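Local coordinates for probable M18-family aminopeptidase 1 (Thermotoga maritima, PDB 2GLF) that probably acts as a metal-dependent aminopeptidase of the M18 family, removing residues from the amino end of peptides, at the interface of chains A and B and the interface of chains A and C. Sequence-based numbering; all coordinates share one arbitrary frame. Chains: chain A/B/C, Probable M18-family aminopeptidase 1.

Contact 1: the interface of chains A and B. Residues chain A 308, 310-311, 313-314; chain B 291, 298, 308-310.
B:Arg298 meets the carboxylate of A:Asp314 side-on, NE taking one oxygen and NH2 the other, with the guanidinium and carboxylate planes 17° apart and so nearly coplanar. NE of B:Arg298 lies 2.7 Å from OD2 of A:Asp314 in an almost straight bond, and NH2 of B:Arg298 lies 2.6 Å from OD1 of A:Asp314; both oxygens accept on their syn lone pairs, which fixes the rotation of the carboxylate. A bend at chi3 (-72°) of B:Arg298 swings the guanidinium round to present this NE edge. B:Arg291 arrives differently, on a chain extended from CG to NE. NH2 of B:Arg291 donates to OE2 of A:Glu310 at 3.0 Å, in the guanidinium plane but from above the carboxylate plane, the two planes being 69° apart. The same guanidinium forms a salt bridge, NE of B:Arg291 to OD1 of A:Asp314 at 3.2 Å, although this N-H points away. NH2 of B:Arg298 sits over the centre of the B:Arg291 guanidinium; the carboxylates of A:Asp314 and A:Glu310 probably offset the charge of the two arginines. Within chain B, NH1 of B:Arg298 makes a salt bridge to OE1 of B:Glu310 at 3.2 Å, and that carboxylate stands nearly perpendicular to the one of A:Glu310. The acidic residues A:Glu310 and A:Asp314 lie one turn apart on helix 310-318 of chain A, facing the loop residue B:Arg291 and helix 292-303 of chain B at an interface that is not an exact two-fold.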
loop_
_atom_site.group_PDB
_atom_site.type_symbol
_atom_site.label_atom_id
_atom_site.label_comp_id
_atom_site.label_asym_id
_atom_site.label_seq_id
_atom_site.Cartn_x
_atom_site.Cartn_y
_atom_site.Cartn_z
ATOM N N ASP A 308 -64.311 24.374 -3.082
ATOM C CA ASP A 308 -63.186 24.229 -4.006
ATOM C C ASP A 308 -62.280 23.057 -3.638
ATOM O O ASP A 308 -61.687 22.429 -4.512
ATOM C CB ASP A 308 -62.364 25.512 -4.039
ATOM C CG ASP A 308 -61.400 25.553 -5.203
ATOM O OD1 ASP A 308 -60.545 24.649 -5.316
ATOM O OD2 ASP A 308 -61.500 26.498 -6.007
ATOM N N GLU A 310 -59.193 21.830 -2.953
ATOM C CA GLU A 310 -57.755 22.051 -2.999
ATOM C C GLU A 310 -57.423 23.429 -2.427
ATOM O O GLU A 310 -56.365 23.625 -1.838
ATOM C CB GLU A 310 -57.250 21.940 -4.438
ATOM C CG GLU A 310 -55.760 21.669 -4.549
ATOM C CD GLU A 310 -55.324 20.467 -3.726
ATOM O OE1 GLU A 310 -56.040 19.443 -3.738
ATOM O OE2 GLU A 310 -54.263 20.541 -3.070
ATOM N N PHE A 311 -58.344 24.377 -2.593
ATOM C CA PHE A 311 -58.158 25.737 -2.092
ATOM C C PHE A 311 -58.437 25.828 -0.593
ATOM O O PHE A 311 -57.813 26.619 0.120
ATOM C CB PHE A 311 -59.080 26.702 -2.835
ATOM C CG PHE A 311 -59.131 28.076 -2.226
ATOM C CD1 PHE A 311 -57.993 28.870 -2.171
ATOM C CD2 PHE A 311 -60.320 28.571 -1.700
ATOM C CE1 PHE A 311 -58.038 30.140 -1.601
ATOM C CE2 PHE A 311 -60.374 29.836 -1.129
ATOM C CZ PHE A 311 -59.232 30.621 -1.080
ATOM N N LEU A 313 -58.052 23.273 1.391
ATOM C CA LEU A 313 -56.971 22.494 1.978
ATOM C C LEU A 313 -55.824 23.419 2.347
ATOM O O LEU A 313 -55.173 23.229 3.377
ATOM C CB LEU A 313 -56.456 21.464 0.983
ATOM C CG LEU A 313 -56.728 19.999 1.299
ATOM C CD1 LEU A 313 -55.995 19.153 0.278
ATOM C CD2 LEU A 313 -56.265 19.666 2.716
ATOM N N ASP A 314 -55.573 24.408 1.491
ATOM C CA ASP A 314 -54.506 25.365 1.733
ATOM C C ASP A 314 -54.576 25.849 3.171
ATOM O O ASP A 314 -53.608 25.717 3.919
ATOM C CB ASP A 314 -54.624 26.564 0.795
ATOM C CG ASP A 314 -54.189 26.247 -0.616
ATOM O OD1 ASP A 314 -53.242 25.448 -0.770
ATOM O OD2 ASP A 314 -54.779 26.812 -1.567
ATOM N N ARG B 291 -45.629 24.007 -1.374
ATOM C CA ARG B 291 -47.030 24.406 -1.451
ATOM C C ARG B 291 -47.228 25.916 -1.460
ATOM O O ARG B 291 -48.055 26.429 -2.210
ATOM C CB ARG B 291 -47.828 23.786 -0.298
ATOM C CG ARG B 291 -49.335 23.836 -0.513
ATOM C CD ARG B 291 -50.091 23.091 0.572
ATOM N NE ARG B 291 -51.523 23.022 0.289
ATOM C CZ ARG B 291 -52.073 22.214 -0.614
ATOM N NH1 ARG B 291 -51.316 21.393 -1.328
ATOM N NH2 ARG B 291 -53.383 22.234 -0.810
ATOM N N ARG B 298 -53.103 30.232 -6.088
ATOM C CA ARG B 298 -54.509 29.886 -5.924
ATOM C C ARG B 298 -55.268 31.043 -5.272
ATOM O O ARG B 298 -56.392 31.359 -5.665
ATOM C CB ARG B 298 -54.661 28.617 -5.076
ATOM C CG ARG B 298 -54.545 27.325 -5.864
ATOM C CD ARG B 298 -55.018 26.142 -5.030
ATOM N NE ARG B 298 -54.084 25.812 -3.957
ATOM C CZ ARG B 298 -52.995 25.064 -4.116
ATOM N NH1 ARG B 298 -52.701 24.556 -5.303
ATOM N NH2 ARG B 298 -52.191 24.833 -3.088
ATOM N N ASP B 308 -62.833 26.164 -10.342
ATOM C CA ASP B 308 -62.274 24.876 -9.932
ATOM C C ASP B 308 -60.929 25.023 -9.228
ATOM O O ASP B 308 -60.595 24.233 -8.348
ATOM C CB ASP B 308 -62.113 23.963 -11.143
ATOM C CG ASP B 308 -61.863 22.524 -10.754
ATOM O OD1 ASP B 308 -60.874 22.250 -10.042
ATOM O OD2 ASP B 308 -62.662 21.663 -11.168
ATOM N N SER B 309 -60.154 26.022 -9.635
ATOM C CA SER B 309 -58.856 26.309 -9.020
ATOM C C SER B 309 -57.706 25.411 -9.465
ATOM O O SER B 309 -56.865 25.825 -10.262
ATOM C CB SER B 309 -58.983 26.263 -7.493
ATOM O OG SER B 309 -57.777 26.654 -6.869
ATOM N N GLU B 310 -57.653 24.192 -8.941
ATOM C CA GLU B 310 -56.592 23.269 -9.316
ATOM C C GLU B 310 -56.596 23.061 -10.830
ATOM O O GLU B 310 -55.552 22.841 -11.436
ATOM C CB GLU B 310 -56.777 21.932 -8.598
ATOM C CG GLU B 310 -55.515 21.092 -8.524
ATOM C CD GLU B 310 -54.337 21.860 -7.946
ATOM O OE1 GLU B 310 -54.532 22.593 -6.952
ATOM O OE2 GLU B 310 -53.214 21.729 -8.478
#

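Contact 2: the interface of chains A and C. Residues chain A 6, 8, 239, 241; chain C 189-192.
C:Ile191 lays its side chain on the indole of A:Trp8 and has 78 Å² hidden by chain A, more than any other residue of this patch. CD1 lies over the six-membered ring, 3.4 Å from its centroid, and CG1 lies over the five-membered ring, so both halves of the indole receive CH-pi contacts on one face. With CG1 anti to the carbonyl carbon (chi1 -77°) and the chain then extended to CD1, the isoleucine spans the ring system. A:Ser241 also takes part in this apolar contact, its CB 3.4 Å from CG1 of C:Ile191. Beside the same residues A:Asn6 faces C:Pro192, its amide approaching the pyrrolidine CG and CD. The loop 189-192 of chain C also presents the backbone carbonyl of C:Gly189. OG of A:Ser241 can donate to O of C:Gly189, 2.7 Å away and nearly along the C=O axis, or to OD1 of A:Asp239, not to both at once; OG1 of C:Thr190 is also within bonding distance. That threonine hydroxyl reaches the same carbonyl in its plane, on a lone pair. The carboxylate of A:Asp239 may help to orient the serine hydroxyl, but both its oxygens are modelled too close to O of C:Gly189, acceptor against acceptor, so its placement is doubtful at this resolution. At the indole edge, a water lying in the ring plane joins NE1 of A:Trp8, 2.8 Å away, to OG1 of C:Thr190.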
loop_
_atom_site.group_PDB
_atom_site.type_symbol
_atom_site.label_atom_id
_atom_site.label_comp_id
_atom_site.label_asym_id
_atom_site.label_seq_id
_atom_site.Cartn_x
_atom_site.Cartn_y
_atom_site.Cartn_z
ATOM N N ASN A 6 -35.341 13.653 35.679
ATOM C CA ASN A 6 -35.516 12.235 35.417
ATOM C C ASN A 6 -36.978 11.868 35.626
ATOM O O ASN A 6 -37.526 12.030 36.719
ATOM C CB ASN A 6 -34.629 11.387 36.331
ATOM C CG ASN A 6 -34.633 9.913 35.943
ATOM O OD1 ASN A 6 -35.623 9.207 36.148
ATOM N ND2 ASN A 6 -33.528 9.448 35.365
ATOM N N TRP A 8 -38.488 9.172 36.206
ATOM C CA TRP A 8 -38.758 8.304 37.357
ATOM C C TRP A 8 -38.981 9.075 38.656
ATOM O O TRP A 8 -39.633 8.572 39.573
ATOM C CB TRP A 8 -37.626 7.285 37.564
ATOM C CG TRP A 8 -37.511 6.278 36.452
ATOM C CD1 TRP A 8 -36.602 6.285 35.435
ATOM C CD2 TRP A 8 -38.371 5.155 36.213
ATOM N NE1 TRP A 8 -36.842 5.242 34.575
ATOM C CE2 TRP A 8 -37.922 4.530 35.027
ATOM C CE3 TRP A 8 -39.478 4.619 36.882
ATOM C CZ2 TRP A 8 -38.541 3.391 34.494
ATOM C CZ3 TRP A 8 -40.094 3.490 36.355
ATOM C CH2 TRP A 8 -39.622 2.888 35.169
ATOM N N ASP A 239 -33.220 -3.151 37.557
ATOM C CA ASP A 239 -34.339 -2.375 38.077
ATOM C C ASP A 239 -35.525 -2.430 37.123
ATOM O O ASP A 239 -36.438 -1.619 37.213
ATOM C CB ASP A 239 -33.947 -0.913 38.338
ATOM C CG ASP A 239 -33.262 -0.262 37.153
ATOM O OD1 ASP A 239 -33.640 -0.563 36.001
ATOM O OD2 ASP A 239 -32.349 0.565 37.386
ATOM N N SER A 241 -36.159 -1.314 34.446
ATOM C CA SER A 241 -36.538 0.015 33.985
ATOM C C SER A 241 -36.611 0.168 32.475
ATOM O O SER A 241 -37.145 1.160 31.975
ATOM C CB SER A 241 -35.553 1.047 34.516
ATOM O OG SER A 241 -34.303 0.901 33.867
ATOM N N GLY C 189 -28.990 -0.908 35.017
ATOM C CA GLY C 189 -29.891 -0.015 35.731
ATOM C C GLY C 189 -30.639 1.152 35.104
ATOM O O GLY C 189 -31.844 1.062 34.878
ATOM N N THR C 190 -29.942 2.258 34.862
ATOM C CA THR C 190 -30.518 3.494 34.295
ATOM C C THR C 190 -31.386 4.342 35.235
ATOM O O THR C 190 -31.497 5.554 35.026
ATOM C CB THR C 190 -31.349 3.270 32.986
ATOM O OG1 THR C 190 -32.734 3.096 33.308
ATOM C CG2 THR C 190 -30.845 2.067 32.216
ATOM N N ILE C 191 -32.011 3.739 36.247
ATOM C CA ILE C 191 -32.835 4.518 37.186
ATOM C C ILE C 191 -32.005 5.041 38.353
ATOM O O ILE C 191 -31.528 4.258 39.173
ATOM C CB ILE C 191 -33.986 3.697 37.806
ATOM C CG1 ILE C 191 -35.136 3.534 36.813
ATOM C CG2 ILE C 191 -34.500 4.400 39.047
ATOM C CD1 ILE C 191 -36.324 2.769 37.384
ATOM N N PRO C 192 -31.839 6.370 38.463
ATOM C CA PRO C 192 -31.054 6.950 39.558
ATOM C C PRO C 192 -31.785 6.888 40.888
ATOM O O PRO C 192 -32.988 7.097 40.943
ATOM C CB PRO C 192 -30.828 8.383 39.094
ATOM C CG PRO C 192 -32.106 8.693 38.385
ATOM C CD PRO C 192 -32.356 7.428 37.575
HETATM O O HOH W 1 -34.771 5.352 32.690
#

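Contact 3: the interface of chains A and C. Residues chain A 331, 333, 341, 346; chain C 108-111.
Bends at chi2 (-73°), chi3 and chi4 curl the chain of A:Lys346 towards C:Gln110, whose own bend at chi2 (63°) turns its amide back to meet the lysine amino nitrogen. Residues 108-111 of chain C here meet A:Lys346, A:Leu341 and A:Pro333 in a patch of the two-fold A-C interface. NZ of A:Lys346 donates to OE1 of C:Gln110 at 2.6 Å, in the carbonyl plane and on a lone pair, while the two side chains run at a slant to each other. C:Glu109 crosses the lysine at about a right angle. OE1 of C:Glu109 lies 4.3 Å from NZ of A:Lys346, a spacing at which opposite charges could still attract without direct contact. Shortened to an alanine, position A:Lys346 would lose the amine, which is likely to leave OE1 of C:Gln110 without this partner and the carboxylate of C:Glu109 without a nearby positive charge. The same carboxylate oxygen, OE1 of C:Glu109, approaches CD1 of A:Leu341 at 3.8 Å, so the acidic side chain is flanked by an aliphatic group as well as by the lysine. On the other flank A:Pro333, the first residue of 3-10 helix 333-338, packs against C:Ile111 at roughly a right angle. The ring carbon CG of A:Pro333 lies 3.8 Å from CD1 of C:Ile111.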
loop_
_atom_site.group_PDB
_atom_site.type_symbol
_atom_site.label_atom_id
_atom_site.label_comp_id
_atom_site.label_asym_id
_atom_site.label_seq_id
_atom_site.Cartn_x
_atom_site.Cartn_y
_atom_site.Cartn_z
ATOM N N VAL A 331 -27.553 7.885 24.305
ATOM C CA VAL A 331 -26.119 7.617 24.339
ATOM C C VAL A 331 -25.886 6.194 24.806
ATOM O O VAL A 331 -26.451 5.752 25.807
ATOM C CB VAL A 331 -25.331 8.585 25.269
ATOM C CG1 VAL A 331 -25.570 10.028 24.855
ATOM C CG2 VAL A 331 -25.731 8.370 26.692
ATOM N N PRO A 333 -23.176 4.290 26.237
ATOM C CA PRO A 333 -21.896 4.443 26.935
ATOM C C PRO A 333 -20.616 4.038 26.183
ATOM O O PRO A 333 -19.806 4.899 25.828
ATOM C CB PRO A 333 -22.117 3.657 28.220
ATOM C CG PRO A 333 -23.535 3.940 28.510
ATOM C CD PRO A 333 -24.201 3.767 27.161
ATOM N N LEU A 341 -22.419 14.977 23.598
ATOM C CA LEU A 341 -23.081 14.838 24.884
ATOM C C LEU A 341 -23.962 16.008 25.303
ATOM O O LEU A 341 -24.994 15.799 25.937
ATOM C CB LEU A 341 -22.058 14.545 25.989
ATOM C CG LEU A 341 -21.418 13.150 26.085
ATOM C CD1 LEU A 341 -22.400 12.079 25.652
ATOM C CD2 LEU A 341 -20.191 13.094 25.210
ATOM N N LYS A 346 -30.637 11.140 26.853
ATOM C CA LYS A 346 -30.275 10.101 27.814
ATOM C C LYS A 346 -31.564 9.350 28.157
ATOM O O LYS A 346 -32.644 9.957 28.210
ATOM C CB LYS A 346 -29.701 10.728 29.089
ATOM C CG LYS A 346 -28.503 11.630 28.884
ATOM C CD LYS A 346 -27.254 10.838 28.549
ATOM C CE LYS A 346 -26.108 11.238 29.465
ATOM N NZ LYS A 346 -26.479 10.990 30.881
ATOM N N ASP C 108 -21.460 4.329 33.823
ATOM C CA ASP C 108 -20.853 5.161 32.787
ATOM C C ASP C 108 -21.962 5.954 32.108
ATOM O O ASP C 108 -22.816 5.382 31.429
ATOM C CB ASP C 108 -20.131 4.289 31.752
ATOM C CG ASP C 108 -19.234 5.096 30.825
ATOM O OD1 ASP C 108 -18.749 4.532 29.820
ATOM O OD2 ASP C 108 -19.003 6.290 31.105
ATOM N N GLU C 109 -21.952 7.268 32.297
ATOM C CA GLU C 109 -22.975 8.119 31.701
ATOM C C GLU C 109 -24.350 7.821 32.301
ATOM O O GLU C 109 -25.336 7.714 31.576
ATOM C CB GLU C 109 -23.011 7.913 30.184
ATOM C CG GLU C 109 -21.790 8.442 29.452
ATOM C CD GLU C 109 -21.653 9.950 29.571
ATOM O OE1 GLU C 109 -22.590 10.677 29.167
ATOM O OE2 GLU C 109 -20.604 10.412 30.073
ATOM N N GLN C 110 -24.402 7.681 33.627
ATOM C CA GLN C 110 -25.645 7.409 34.358
ATOM C C GLN C 110 -26.323 6.094 33.985
ATOM O O GLN C 110 -27.547 5.979 34.035
ATOM C CB GLN C 110 -26.641 8.559 34.162
ATOM C CG GLN C 110 -26.215 9.889 34.775
ATOM C CD GLN C 110 -24.953 10.448 34.149
ATOM O OE1 GLN C 110 -24.883 10.643 32.938
ATOM N NE2 GLN C 110 -23.948 10.710 34.975
ATOM N N ILE C 111 -25.528 5.102 33.611
ATOM C CA ILE C 111 -26.070 3.802 33.248
ATOM C C ILE C 111 -25.270 2.693 33.910
ATOM O O ILE C 111 -24.093 2.510 33.618
ATOM C CB ILE C 111 -26.044 3.590 31.718
ATOM C CG1 ILE C 111 -27.096 4.485 31.058
ATOM C CG2 ILE C 111 -26.308 2.128 31.380
ATOM C CD1 ILE C 111 -27.180 4.305 29.557
#

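Contacts 2 and 3 lie about 12 Å apart, measured between the centres of their C-alpha atoms, and belong to the same two-fold A-C interface; each therefore recurs with the chains exchanged. They share no residues: chain C contributes loop 189-192 to contact 2 and residues 108-111 to contact 3. Contact 1, about 51 Å from contact 2 and 50 Å from contact 3, joins chain A to chain B through a different surface with charged pairs. One subunit thus uses separate surfaces for two neighbours, consistent with the twelve copies of the deposited assembly, although the structure alone does not prove that this dodecamer forms in solution.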